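Local coordinates for protein aminopentol aminotransferase (Sphingopyxis macrogoltabida, PDB 6HBS) that uses pyridoxal 5'-phosphate to deaminate aminopentol, from fumonisin B1 degradation, to its 2-keto form, passing the amino group preferably to pyruvate, at residues 334-339 against 347-352; 264-269 against 293-298. All blocks are in the same frame, centred on the assembly; numbering follows the deposited sequence.

Interaction 1 of 2, residues 334-339 against 347-352; sequences LELKQT and IFFADD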
ATOM      1  N   LEU A 334     -21.222  -7.163  37.000  1.00 38.61           N
ATOM      2  CA  LEU A 334     -21.178  -7.511  35.582  1.00 39.23           C
ATOM      3  C   LEU A 334     -19.760  -7.962  35.246  1.00 37.13           C
ATOM      4  O   LEU A 334     -18.921  -7.122  34.959  1.00 42.90           O
ATOM      5  CB  LEU A 334     -21.535  -6.287  34.734  1.00 40.88           C
ATOM      6  CG  LEU A 334     -23.014  -5.971  34.548  1.00 45.14           C
ATOM      7  CD1 LEU A 334     -23.174  -4.619  33.856  1.00 46.27           C
ATOM      8  CD2 LEU A 334     -23.721  -7.054  33.744  1.00 46.31           C
ATOM      9  N   GLU A 335     -19.525  -9.274  35.227  1.00 33.40           N
ATOM     10  CA  GLU A 335     -18.177  -9.849  35.050  1.00 32.74           C
ATOM     11  C   GLU A 335     -17.599  -9.568  33.647  1.00 27.79           C
ATOM     12  O   GLU A 335     -18.267  -9.805  32.624  1.00 26.80           O
ATOM     13  CB  GLU A 335     -18.203 -11.356  35.288  1.00 34.20           C
ATOM     14  CG  GLU A 335     -16.822 -11.927  35.535  1.00 38.07           C
ATOM     15  CD  GLU A 335     -16.792 -13.448  35.573  1.00 44.92           C
ATOM     16  OE1 GLU A 335     -17.869 -14.045  35.427  1.00 46.49           O
ATOM     17  OE2 GLU A 335     -15.685 -14.024  35.716  1.00 46.02           O
ATOM     18  N   LEU A 336     -16.338  -9.121  33.620  1.00 26.19           N
ATOM     19  CA  LEU A 336     -15.590  -8.886  32.360  1.00 27.34           C
ATOM     20  C   LEU A 336     -14.627 -10.038  32.077  1.00 27.72           C
ATOM     21  O   LEU A 336     -14.194 -10.707  32.969  1.00 29.46           O
ATOM     22  CB  LEU A 336     -14.752  -7.620  32.507  1.00 27.49           C
ATOM     23  CG  LEU A 336     -15.521  -6.318  32.633  1.00 26.61           C
ATOM     24  CD1 LEU A 336     -14.555  -5.146  32.751  1.00 25.74           C
ATOM     25  CD2 LEU A 336     -16.451  -6.144  31.447  1.00 25.95           C
ATOM     26  N   LYS A 337     -14.240 -10.179  30.808  1.00 26.09           N
ATOM     27  CA  LYS A 337     -13.043 -10.907  30.402  1.00 25.74           C
ATOM     28  C   LYS A 337     -12.101  -9.888  29.735  1.00 24.97           C
ATOM     29  O   LYS A 337     -12.312  -9.506  28.584  1.00 24.64           O
ATOM     30  CB  LYS A 337     -13.393 -12.036  29.425  1.00 26.27           C
ATOM     31  CG  LYS A 337     -14.361 -13.087  29.954  1.00 28.57           C
ATOM     32  CD  LYS A 337     -14.685 -14.193  28.947  1.00 28.78           C
ATOM     33  CE  LYS A 337     -15.482 -13.720  27.741  1.00 31.57           C
ATOM     34  NZ  LYS A 337     -15.498 -14.712  26.638  1.00 33.39           N
ATOM     35  N   GLN A 338     -11.115  -9.413  30.494  1.00 23.89           N
ATOM     36  CA  GLN A 338     -10.099  -8.512  29.963  1.00 23.57           C
ATOM     37  C   GLN A 338      -8.888  -9.374  29.644  1.00 23.61           C
ATOM     38  O   GLN A 338      -8.282  -9.886  30.546  1.00 23.73           O
ATOM     39  CB  GLN A 338      -9.729  -7.439  30.979  1.00 24.09           C
ATOM     40  CG  GLN A 338     -10.931  -6.644  31.469  1.00 23.87           C
ATOM     41  CD  GLN A 338     -10.468  -5.443  32.248  1.00 25.51           C
ATOM     42  OE1 GLN A 338      -9.946  -4.475  31.684  1.00 23.06           O
ATOM     43  NE2 GLN A 338     -10.593  -5.532  33.568  1.00 22.86           N
ATOM     44  N   THR A 339      -8.589  -9.549  28.351  1.00 21.91           N
ATOM     45  CA  THR A 339      -7.613 -10.535  27.910  1.00 21.35           C
ATOM     46  C   THR A 339      -6.552  -9.885  27.027  1.00 20.73           C
ATOM     47  O   THR A 339      -6.750  -8.813  26.466  1.00 21.57           O
ATOM     48  CB  THR A 339      -8.302 -11.705  27.194  1.00 22.02           C
ATOM     49  OG1 THR A 339      -9.031 -11.245  26.053  1.00 20.86           O
ATOM     50  CG2 THR A 339      -9.240 -12.442  28.135  1.00 23.11           C
ATOM     51  N   ILE A 347     -11.710  -6.475  25.705  1.00 20.11           N
ATOM     52  CA  ILE A 347     -12.555  -6.251  26.883  1.00 22.48           C
ATOM     53  C   ILE A 347     -13.976  -6.680  26.509  1.00 19.97           C
ATOM     54  O   ILE A 347     -14.711  -5.954  25.886  1.00 20.00           O
ATOM     55  CB  ILE A 347     -12.473  -4.784  27.356  1.00 21.47           C
ATOM     56  CG1 ILE A 347     -11.035  -4.372  27.683  1.00 23.19           C
ATOM     57  CG2 ILE A 347     -13.399  -4.571  28.551  1.00 23.31           C
ATOM     58  CD1 ILE A 347     -10.852  -2.881  28.016  1.00 23.12           C
ATOM     59  N   PHE A 348     -14.291  -7.928  26.848  1.00 20.48           N
ATOM     60  CA  PHE A 348     -15.572  -8.517  26.639  1.00 20.69           C
ATOM     61  C   PHE A 348     -16.300  -8.718  27.984  1.00 22.10           C
ATOM     62  O   PHE A 348     -15.693  -8.613  29.063  1.00 22.40           O
ATOM     63  CB  PHE A 348     -15.403  -9.893  25.985  1.00 21.60           C
ATOM     64  CG  PHE A 348     -14.937  -9.926  24.545  1.00 23.46           C
ATOM     65  CD1 PHE A 348     -14.759  -8.773  23.793  1.00 23.15           C
ATOM     66  CD2 PHE A 348     -14.687 -11.148  23.931  1.00 24.55           C
ATOM     67  CE1 PHE A 348     -14.325  -8.839  22.472  1.00 23.70           C
ATOM     68  CE2 PHE A 348     -14.232 -11.207  22.621  1.00 24.79           C
ATOM     69  CZ  PHE A 348     -14.072 -10.055  21.888  1.00 24.98           C
ATOM     70  N   PHE A 349     -17.593  -9.038  27.893  1.00 23.20           N
ATOM     71  CA  PHE A 349     -18.391  -9.465  29.041  1.00 23.83           C
ATOM     72  C   PHE A 349     -18.459 -11.001  29.121  1.00 26.36           C
ATOM     73  O   PHE A 349     -18.664 -11.689  28.117  1.00 23.95           O
ATOM     74  CB  PHE A 349     -19.770  -8.822  28.953  1.00 23.85           C
ATOM     75  CG  PHE A 349     -19.763  -7.370  29.338  1.00 23.90           C
ATOM     76  CD1 PHE A 349     -19.315  -6.401  28.452  1.00 24.36           C
ATOM     77  CD2 PHE A 349     -20.199  -6.966  30.586  1.00 26.09           C
ATOM     78  CE1 PHE A 349     -19.266  -5.061  28.806  1.00 24.67           C
ATOM     79  CE2 PHE A 349     -20.154  -5.623  30.941  1.00 26.48           C
ATOM     80  CZ  PHE A 349     -19.685  -4.674  30.054  1.00 24.56           C
ATOM     81  N   ALA A 350     -18.321 -11.549  30.335  1.00 27.97           N
ATOM     82  CA  ALA A 350     -18.592 -12.988  30.543  1.00 29.90           C
ATOM     83  C   ALA A 350     -20.072 -13.253  30.230  1.00 30.87           C
ATOM     84  O   ALA A 350     -20.884 -12.392  30.432  1.00 31.65           O
ATOM     85  CB  ALA A 350     -18.231 -13.406  31.954  1.00 30.99           C
ATOM     86  N   ASP A 351     -20.387 -14.423  29.663  1.00 34.54           N
ATOM     87  CA  ASP A 351     -21.792 -14.892  29.440  1.00 35.29           C
ATOM     88  C   ASP A 351     -22.557 -13.921  28.543  1.00 34.41           C
ATOM     89  O   ASP A 351     -23.729 -13.589  28.833  1.00 30.71           O
ATOM     90  CB  ASP A 351     -22.554 -15.053  30.762  1.00 40.10           C
ATOM     91  CG  ASP A 351     -21.811 -15.908  31.766  1.00 44.37           C
ATOM     92  OD1 ASP A 351     -21.396 -17.007  31.368  1.00 47.29           O
ATOM     93  OD2 ASP A 351     -21.610 -15.442  32.919  1.00 47.83           O
ATOM     94  N   ASP A 352     -21.905 -13.478  27.457  1.00 30.80           N
ATOM     95  CA  ASP A 352     -22.487 -12.488  26.512  1.00 30.58           C
ATOM     96  C   ASP A 352     -22.322 -13.026  25.087  1.00 33.65           C
ATOM     97  O   ASP A 352     -21.754 -12.381  24.212  1.00 33.10           O
ATOM     98  CB  ASP A 352     -21.825 -11.129  26.747  1.00 29.47           C
ATOM     99  CG  ASP A 352     -22.332 -10.006  25.871  1.00 28.59           C
ATOM    100  OD1 ASP A 352     -23.496 -10.052  25.488  1.00 27.20           O
ATOM    101  OD2 ASP A 352     -21.539  -9.073  25.597  1.00 27.92           O
TER
HETATM  102  O   HOH W   1     -20.994 -10.454  32.227  1.00 40.65           O

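Interaction 2 of 2, residues 264-269 against 293-298; sequences YPISAL and VPMAAA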
ATOM      1  N   TYR A 264       2.182   7.660   9.695  1.00 16.47           N
ATOM      2  CA  TYR A 264       2.656   7.743   8.287  1.00 17.57           C
ATOM      3  C   TYR A 264       2.647   6.339   7.661  1.00 18.05           C
ATOM      4  O   TYR A 264       2.900   5.345   8.334  1.00 16.07           O
ATOM      5  CB  TYR A 264       4.016   8.433   8.244  1.00 19.04           C
ATOM      6  CG  TYR A 264       3.923   9.930   8.428  1.00 19.36           C
ATOM      7  CD1 TYR A 264       3.867  10.495   9.687  1.00 21.13           C
ATOM      8  CD2 TYR A 264       3.826  10.784   7.338  1.00 21.83           C
ATOM      9  CE1 TYR A 264       3.736  11.862   9.873  1.00 21.17           C
ATOM     10  CE2 TYR A 264       3.730  12.157   7.501  1.00 22.75           C
ATOM     11  CZ  TYR A 264       3.684  12.696   8.777  1.00 25.07           C
ATOM     12  OH  TYR A 264       3.552  14.048   8.945  1.00 26.48           O
ATOM     13  N   PRO A 265       2.305   6.208   6.354  1.00 17.15           N
ATOM     14  CA  PRO A 265       2.089   4.898   5.734  1.00 15.69           C
ATOM     15  C   PRO A 265       3.408   4.287   5.285  1.00 17.44           C
ATOM     16  O   PRO A 265       4.002   4.707   4.258  1.00 18.48           O
ATOM     17  CB  PRO A 265       1.171   5.237   4.560  1.00 16.54           C
ATOM     18  CG  PRO A 265       1.633   6.627   4.137  1.00 16.68           C
ATOM     19  CD  PRO A 265       2.044   7.320   5.426  1.00 16.93           C
ATOM     20  N   ILE A 266       3.837   3.270   6.038  1.00 15.75           N
ATOM     21  CA  ILE A 266       5.021   2.527   5.741  1.00 16.83           C
ATOM     22  C   ILE A 266       4.956   1.210   6.545  1.00 16.27           C
ATOM     23  O   ILE A 266       4.495   1.182   7.695  1.00 15.15           O
ATOM     24  CB  ILE A 266       6.311   3.317   6.023  1.00 16.99           C
ATOM     25  CG1 ILE A 266       7.557   2.509   5.661  1.00 16.49           C
ATOM     26  CG2 ILE A 266       6.371   3.827   7.465  1.00 18.21           C
ATOM     27  CD1 ILE A 266       8.813   3.330   5.551  1.00 17.76           C
ATOM     28  N   SER A 267       5.414   0.145   5.899  1.00 16.48           N
ATOM     29  CA  SER A 267       5.468  -1.238   6.464  1.00 16.45           C
ATOM     30  C   SER A 267       6.818  -1.821   6.085  1.00 16.97           C
ATOM     31  O   SER A 267       7.551  -1.233   5.268  1.00 16.07           O
ATOM     32  CB  SER A 267       4.296  -2.093   5.980  1.00 17.29           C
ATOM     33  OG  SER A 267       3.044  -1.527   6.376  1.00 15.73           O
ATOM     34  N   ALA A 268       7.203  -2.932   6.714  1.00 15.70           N
ATOM     35  CA  ALA A 268       8.533  -3.459   6.544  1.00 16.27           C
ATOM     36  C   ALA A 268       8.540  -4.974   6.679  1.00 15.94           C
ATOM     37  O   ALA A 268       7.803  -5.533   7.501  1.00 14.98           O
ATOM     38  CB  ALA A 268       9.486  -2.888   7.562  1.00 16.44           C
ATOM     39  N   LEU A 269       9.454  -5.579   5.922  1.00 16.46           N
ATOM     40  CA  LEU A 269       9.932  -6.950   6.127  1.00 17.34           C
ATOM     41  C   LEU A 269      11.378  -6.922   6.638  1.00 17.69           C
ATOM     42  O   LEU A 269      12.265  -6.410   5.959  1.00 19.31           O
ATOM     43  CB  LEU A 269       9.816  -7.717   4.813  1.00 17.40           C
ATOM     44  CG  LEU A 269      10.210  -9.201   4.914  1.00 18.17           C
ATOM     45  CD1 LEU A 269       9.327  -9.897   5.925  1.00 18.70           C
ATOM     46  CD2 LEU A 269      10.099  -9.898   3.565  1.00 18.88           C
ATOM     47  N   VAL A 293       9.176  10.789   2.876  1.00 16.60           N
ATOM     48  CA  VAL A 293       8.566  11.448   4.046  1.00 17.16           C
ATOM     49  C   VAL A 293       8.148  10.392   5.086  1.00 17.99           C
ATOM     50  O   VAL A 293       8.434  10.542   6.268  1.00 16.41           O
ATOM     51  CB  VAL A 293       7.440  12.421   3.666  1.00 16.58           C
ATOM     52  CG1 VAL A 293       6.626  12.920   4.875  1.00 16.66           C
ATOM     53  CG2 VAL A 293       8.014  13.636   2.921  1.00 17.54           C
ATOM     54  N   PRO A 294       7.467   9.293   4.714  1.00 17.01           N
ATOM     55  CA  PRO A 294       7.152   8.241   5.683  1.00 16.14           C
ATOM     56  C   PRO A 294       8.421   7.642   6.294  1.00 15.13           C
ATOM     57  O   PRO A 294       8.401   7.280   7.454  1.00 15.96           O
ATOM     58  CB  PRO A 294       6.317   7.238   4.880  1.00 15.26           C
ATOM     59  CG  PRO A 294       5.712   8.096   3.794  1.00 16.17           C
ATOM     60  CD  PRO A 294       6.819   9.060   3.417  1.00 16.89           C
ATOM     61  N   MET A 295       9.527   7.594   5.530  1.00 15.77           N
ATOM     62  CA  MET A 295      10.758   7.081   6.045  1.00 15.82           C
ATOM     63  C   MET A 295      11.361   8.025   7.100  1.00 15.80           C
ATOM     64  O   MET A 295      11.947   7.549   8.114  1.00 16.59           O
ATOM     65  CB  MET A 295      11.762   6.821   4.928  1.00 17.14           C
ATOM     66  CG  MET A 295      11.326   5.685   4.017  1.00 17.01           C
ATOM     67  SD  MET A 295      12.637   5.284   2.879  1.00 17.91           S
ATOM     68  CE  MET A 295      11.705   4.255   1.755  1.00 18.21           C
ATOM     69  N   ALA A 296      11.254   9.333   6.873  1.00 17.68           N
ATOM     70  CA  ALA A 296      11.730  10.336   7.841  1.00 17.68           C
ATOM     71  C   ALA A 296      10.930  10.233   9.149  1.00 17.19           C
ATOM     72  O   ALA A 296      11.497  10.300  10.274  1.00 16.98           O
ATOM     73  CB  ALA A 296      11.640  11.730   7.229  1.00 19.14           C
ATOM     74  N   ALA A 297       9.611  10.108   9.017  1.00 17.56           N
ATOM     75  CA  ALA A 297       8.761   9.877  10.197  1.00 17.77           C
ATOM     76  C   ALA A 297       9.161   8.589  10.942  1.00 18.29           C
ATOM     77  O   ALA A 297       9.181   8.563  12.180  1.00 17.48           O
ATOM     78  CB  ALA A 297       7.324   9.851   9.796  1.00 17.44           C
ATOM     79  N   ALA A 298       9.512   7.531  10.204  1.00 17.40           N
ATOM     80  CA  ALA A 298       9.839   6.263  10.818  1.00 17.10           C
ATOM     81  C   ALA A 298      11.165   6.403  11.567  1.00 19.98           C
ATOM     82  O   ALA A 298      11.316   5.869  12.664  1.00 18.18           O
ATOM     83  CB  ALA A 298       9.901   5.163   9.768  1.00 17.38           C
TER

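Interaction 1 of 2, residues 334-339 against 347-352
Lys337 and Phe348 face each other as the hydrogen-bonded pair of an antiparallel beta hairpin, and each satisfies the other's main chain. Lys337 N gives its hydrogen to Phe348 O at 2.8 Å, nearly straight at 164°, and Phe348 N returns one to Lys337 O at 3.1 Å. Past the end of the strands Ala350 N donates to Glu335 O at 2.9 Å. That carbonyl is gripped twice, because a water donates to it and also to Ala350 O, closing a small bridge. Leu336 CA adds a weaker C-H...O contact to Phe348 O, 3.3 Å long. Leu336 and Phe349 lie side by side; Leu336 CG is anti to the carbonyl carbon (chi1 -67°), and the branched leucine offers methyl CD2 to the flat ring, over its centre and 3.7 Å from the centroid, a CH-pi contact, while Leu334 CB meets the ring edge at CE2. An alanine in place of Phe349 would probably leave Leu336 CD2 and Leu334 CB without their aromatic partner and open a gap where the ring meets Phe400 and, edge-to-face, Trp361. Beyond the hairpin, Lys337 is long enough for NZ to form a salt bridge with Asp204, and Gln338 NE2 donates to Arg322 O. Leu336 and Ile347 rest on Leu325 of helix 310-332, whereas Leu334 and Phe349 meet Phe400 of helix 386-405, so the two-stranded sheet packs against both helices.

Interaction 2 of 2, residues 264-269 against 293-298
Pro294, in the first turn of helix 292-307, is the bump that fits against the bend of Tyr264, Pro265 and Ile266. Its CB lies 3.5 Å from Pro265 O and 4.1 Å from Ile266 CB, and its CG touches Pro265 CD; the compact ring packs beside that carbonyl, whose oxygen is held by Lys116. One turn further on, Ala297 is small enough to admit the tyrosine: its CB comes to 3.5 Å from Tyr264 CD1. Val293 CG1 meets the same ring at CE2, 4.0 Å away, so the ring is met obliquely by methyls from two residues one turn apart. At the other end Ile266 has CG1 anti to the backbone N (chi1 -178°), chi2 of 164° extends CD1 onward, and CD1 reaches Met295 CG at 3.8 Å, the two side chains crossing at about a right angle. No hydrogen bond joins the segments; the Tyr264 hydroxyl is hydrogen-bonded to Glu75 OE1. Phe288 of the second subunit packs on Pro265, whose side chain is about 8 Å from a bound pyridoxal phosphate. This is packing of the loop before strand 267-271 on helix 292-307 in the large, cofactor-binding domain of a class-III, fold type I aminotransferase, beside the active site and the dimer interface.

In the fold
From the N terminus, interaction 2 comes first. Its first segment leads into strand 267-271 of the central seven-stranded sheet, and after an excursion through helix 276-281 the chain returns at helix 292-307, closing a loop with 23 residues between the segments. Helix 310-332 then carries the chain onward to interaction 1, a hairpin with seven residues between its segments. The two loops follow in series, neither enclosing nor crossing the other. The centres of interaction 1 and interaction 2 are about 36 Å apart, on opposite sides of the chain's centre, and the two do not touch. Interaction 2 ties the loop entering strand 267-271 to helix 292-307, whereas interaction 1 builds a small sheet against helices 310-332 and 386-405.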